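Local coordinates for coenzyme F420-dependent N(5),N(10)-methenyltetrahydromethanopterin reductase-related protein (Desulfurobacterium thermolithotrophum DSM 11699, PDB 6HUZ) that binds the iron-guanylylpyridinol cofactor as a bacterial [Fe]-hydrogenase paralog and uses tetrahydrofolate derivatives, such as methenyl-tetrahydrofolate, as substrates, at the interface of chains A and B. Residues are numbered along the deposited sequence; one frame, centred on the assembly and turned at random. Chains: chain A/B, Coenzyme F420-dependent N(5),N(10)-methenyltetrahydromethanopterin reductase-related protein.

The interface of chains A and B. Residues chain A 200-201, 204-206, 347; chain B 237-238, 241.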
ATOM      1  N   SER A 200       8.823  12.673   0.744  1.00 21.96           N
ATOM      2  CA  SER A 200       7.759  12.657   1.762  1.00 23.66           C
ATOM      3  C   SER A 200       7.414  11.226   2.346  1.00 28.64           C
ATOM      4  O   SER A 200       7.454  11.050   3.564  1.00 28.76           O
ATOM      5  CB  SER A 200       6.496  13.328   1.203  1.00 29.22           C
ATOM      6  OG  SER A 200       5.326  13.094   1.971  1.00 26.16           O
ATOM      7  N   PRO A 201       7.068  10.200   1.533  1.00 27.26           N
ATOM      8  CA  PRO A 201       6.743   8.884   2.121  1.00 25.70           C
ATOM      9  C   PRO A 201       7.920   8.235   2.855  1.00 29.35           C
ATOM     10  O   PRO A 201       7.722   7.416   3.751  1.00 26.05           O
ATOM     11  CB  PRO A 201       6.271   8.054   0.914  1.00 25.83           C
ATOM     12  CG  PRO A 201       6.870   8.696  -0.275  1.00 29.42           C
ATOM     13  CD  PRO A 201       6.915  10.190   0.068  1.00 24.74           C
ATOM     14  N   ASP A 204       8.844  11.705   6.117  1.00 28.11           N
ATOM     15  CA  ASP A 204       7.759  12.093   7.034  1.00 28.56           C
ATOM     16  C   ASP A 204       7.423  11.005   8.048  1.00 31.64           C
ATOM     17  O   ASP A 204       7.943   9.895   7.990  1.00 29.84           O
ATOM     18  CB  ASP A 204       6.456  12.345   6.254  1.00 25.22           C
ATOM     19  CG  ASP A 204       6.513  13.463   5.256  1.00 34.69           C
ATOM     20  OD1 ASP A 204       7.557  14.193   5.218  1.00 33.07           O
ATOM     21  OD2 ASP A 204       5.534  13.623   4.508  1.00 27.31           O
ATOM     22  N   MET A 205       6.521  11.345   8.967  1.00 26.70           N
ATOM     23  CA  MET A 205       6.045  10.441   9.994  1.00 26.22           C
ATOM     24  C   MET A 205       5.477   9.142   9.390  1.00 29.21           C
ATOM     25  O   MET A 205       5.534   8.124  10.074  1.00 26.23           O
ATOM     26  CB  MET A 205       5.014  11.131  10.882  1.00 26.15           C
ATOM     27  CG  MET A 205       3.879  11.733  10.109  1.00 27.98           C
ATOM     28  SD  MET A 205       2.644  12.298  11.290  1.00 32.22           S
ATOM     29  CE  MET A 205       1.490  13.281  10.125  1.00 28.47           C
ATOM     30  N   GLY A 206       4.976   9.167   8.130  1.00 22.36           N
ATOM     31  CA  GLY A 206       4.469   7.956   7.469  1.00 24.10           C
ATOM     32  C   GLY A 206       5.515   6.887   7.189  1.00 28.84           C
ATOM     33  O   GLY A 206       5.193   5.811   6.676  1.00 26.20           O
ATOM     34  N   PHE A 347      -3.954  16.836   3.215  1.00 52.55           N
ATOM     35  CA  PHE A 347      -2.996  16.773   4.312  1.00 50.53           C
ATOM     36  C   PHE A 347      -3.240  18.022   5.188  1.00 93.69           C
ATOM     37  O   PHE A 347      -2.336  18.573   5.808  1.00 52.51           O
ATOM     38  CB  PHE A 347      -1.556  16.743   3.758  1.00 51.10           C
ATOM     39  CG  PHE A 347      -0.460  16.368   4.733  1.00 50.43           C
ATOM     40  CD1 PHE A 347      -0.601  15.279   5.578  1.00 47.14           C
ATOM     41  CD2 PHE A 347       0.742  17.064   4.755  1.00 53.07           C
ATOM     42  CE1 PHE A 347       0.417  14.909   6.448  1.00 44.79           C
ATOM     43  CE2 PHE A 347       1.760  16.698   5.634  1.00 54.52           C
ATOM     44  CZ  PHE A 347       1.590  15.624   6.473  1.00 50.71           C
TER
ATOM     45  N   PHE B 237      -3.721  10.744   5.314  1.00 22.65           N
ATOM     46  CA  PHE B 237      -3.016  11.131   4.091  1.00 24.58           C
ATOM     47  C   PHE B 237      -1.682  10.341   4.057  1.00 28.28           C
ATOM     48  O   PHE B 237      -1.351   9.752   3.043  1.00 25.56           O
ATOM     49  CB  PHE B 237      -2.693  12.654   4.078  1.00 26.84           C
ATOM     50  CG  PHE B 237      -1.806  12.985   2.903  1.00 28.31           C
ATOM     51  CD1 PHE B 237      -2.346  13.185   1.644  1.00 32.03           C
ATOM     52  CD2 PHE B 237      -0.421  13.031   3.045  1.00 30.11           C
ATOM     53  CE1 PHE B 237      -1.517  13.423   0.548  1.00 34.55           C
ATOM     54  CE2 PHE B 237       0.401  13.281   1.951  1.00 31.34           C
ATOM     55  CZ  PHE B 237      -0.155  13.474   0.712  1.00 30.51           C
ATOM     56  N   GLN B 238      -0.933  10.330   5.176  1.00 24.40           N
ATOM     57  CA  GLN B 238       0.346   9.604   5.264  1.00 23.18           C
ATOM     58  C   GLN B 238       0.169   8.107   4.977  1.00 24.93           C
ATOM     59  O   GLN B 238       0.963   7.552   4.227  1.00 25.48           O
ATOM     60  CB  GLN B 238       0.978   9.796   6.646  1.00 21.65           C
ATOM     61  CG  GLN B 238       1.534  11.208   6.851  1.00 22.81           C
ATOM     62  CD  GLN B 238       2.777  11.473   6.044  1.00 26.26           C
ATOM     63  OE1 GLN B 238       3.687  10.616   5.930  1.00 23.70           O
ATOM     64  NE2 GLN B 238       2.864  12.661   5.463  1.00 34.69           N
ATOM     65  N   GLN B 241      -0.722   7.721   1.144  1.00 24.79           N
ATOM     66  CA  GLN B 241       0.417   8.013   0.316  1.00 23.38           C
ATOM     67  C   GLN B 241       1.446   6.929   0.369  1.00 24.70           C
ATOM     68  O   GLN B 241       1.960   6.601  -0.674  1.00 22.21           O
ATOM     69  CB  GLN B 241       1.102   9.342   0.729  1.00 22.17           C
ATOM     70  CG  GLN B 241       2.234   9.729  -0.237  1.00 21.34           C
ATOM     71  CD  GLN B 241       2.992  10.991   0.149  1.00 29.38           C
ATOM     72  OE1 GLN B 241       3.119  11.928  -0.631  1.00 27.44           O
ATOM     73  NE2 GLN B 241       3.547  11.046   1.341  1.00 23.94           N
TER
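In this two-fold dimer of the [Fe]-hydrogenase (Hmd) family, helix 232-262 of chain B packs against the end of helix 196-203 of chain A and the loop after it. That loop also helps to line the methenyl-tetrahydrofolate pocket, through A:Asp204 and A:Met205. The polar core is a short chain of hydrogen bonds. The amide nitrogen NE2 of B:Gln241 donates to the hydroxyl OG of A:Ser200 at 2.8 Å, nearly straight and with the hydroxyl close to the amide plane of B:Gln241. The side chain of B:Gln241 is extended to reach it. A:Ser200 OG in turn donates to OD2 of the A:Asp204 carboxylate at 2.6 Å, from above its plane. From the opposite face, tilted 22° from the plane on the anti side, B:Gln238 NE2 reaches the same OD2 at 3.0 Å. The two donors, coming from opposite faces, help to fix the turn of the carboxylate.

B:Gln238 bends at its second torsion (chi2 -71°), which turns its amide toward the loop. Its OE1 takes a weak bond from the backbone N of A:Gly206. The methyl CE of A:Met205 meets B:Gln238 CG at 3.9 Å. The ring of A:Phe347 lies beside the same side chain, with CZ 3.4 Å from NE2 and the ring and amide planes 51° apart. An alanine in place of B:Gln238 would probably leave A:Asp204 OD2 without this donor, and A:Met205 CE and the ring of A:Phe347 without the chain they pack on. Beside B:Gln238, A:Phe347 CB sits over the rim of one face of the B:Phe237 ring, and A:Phe347 CD1 comes within 3.4 Å of B:Phe237 CD2.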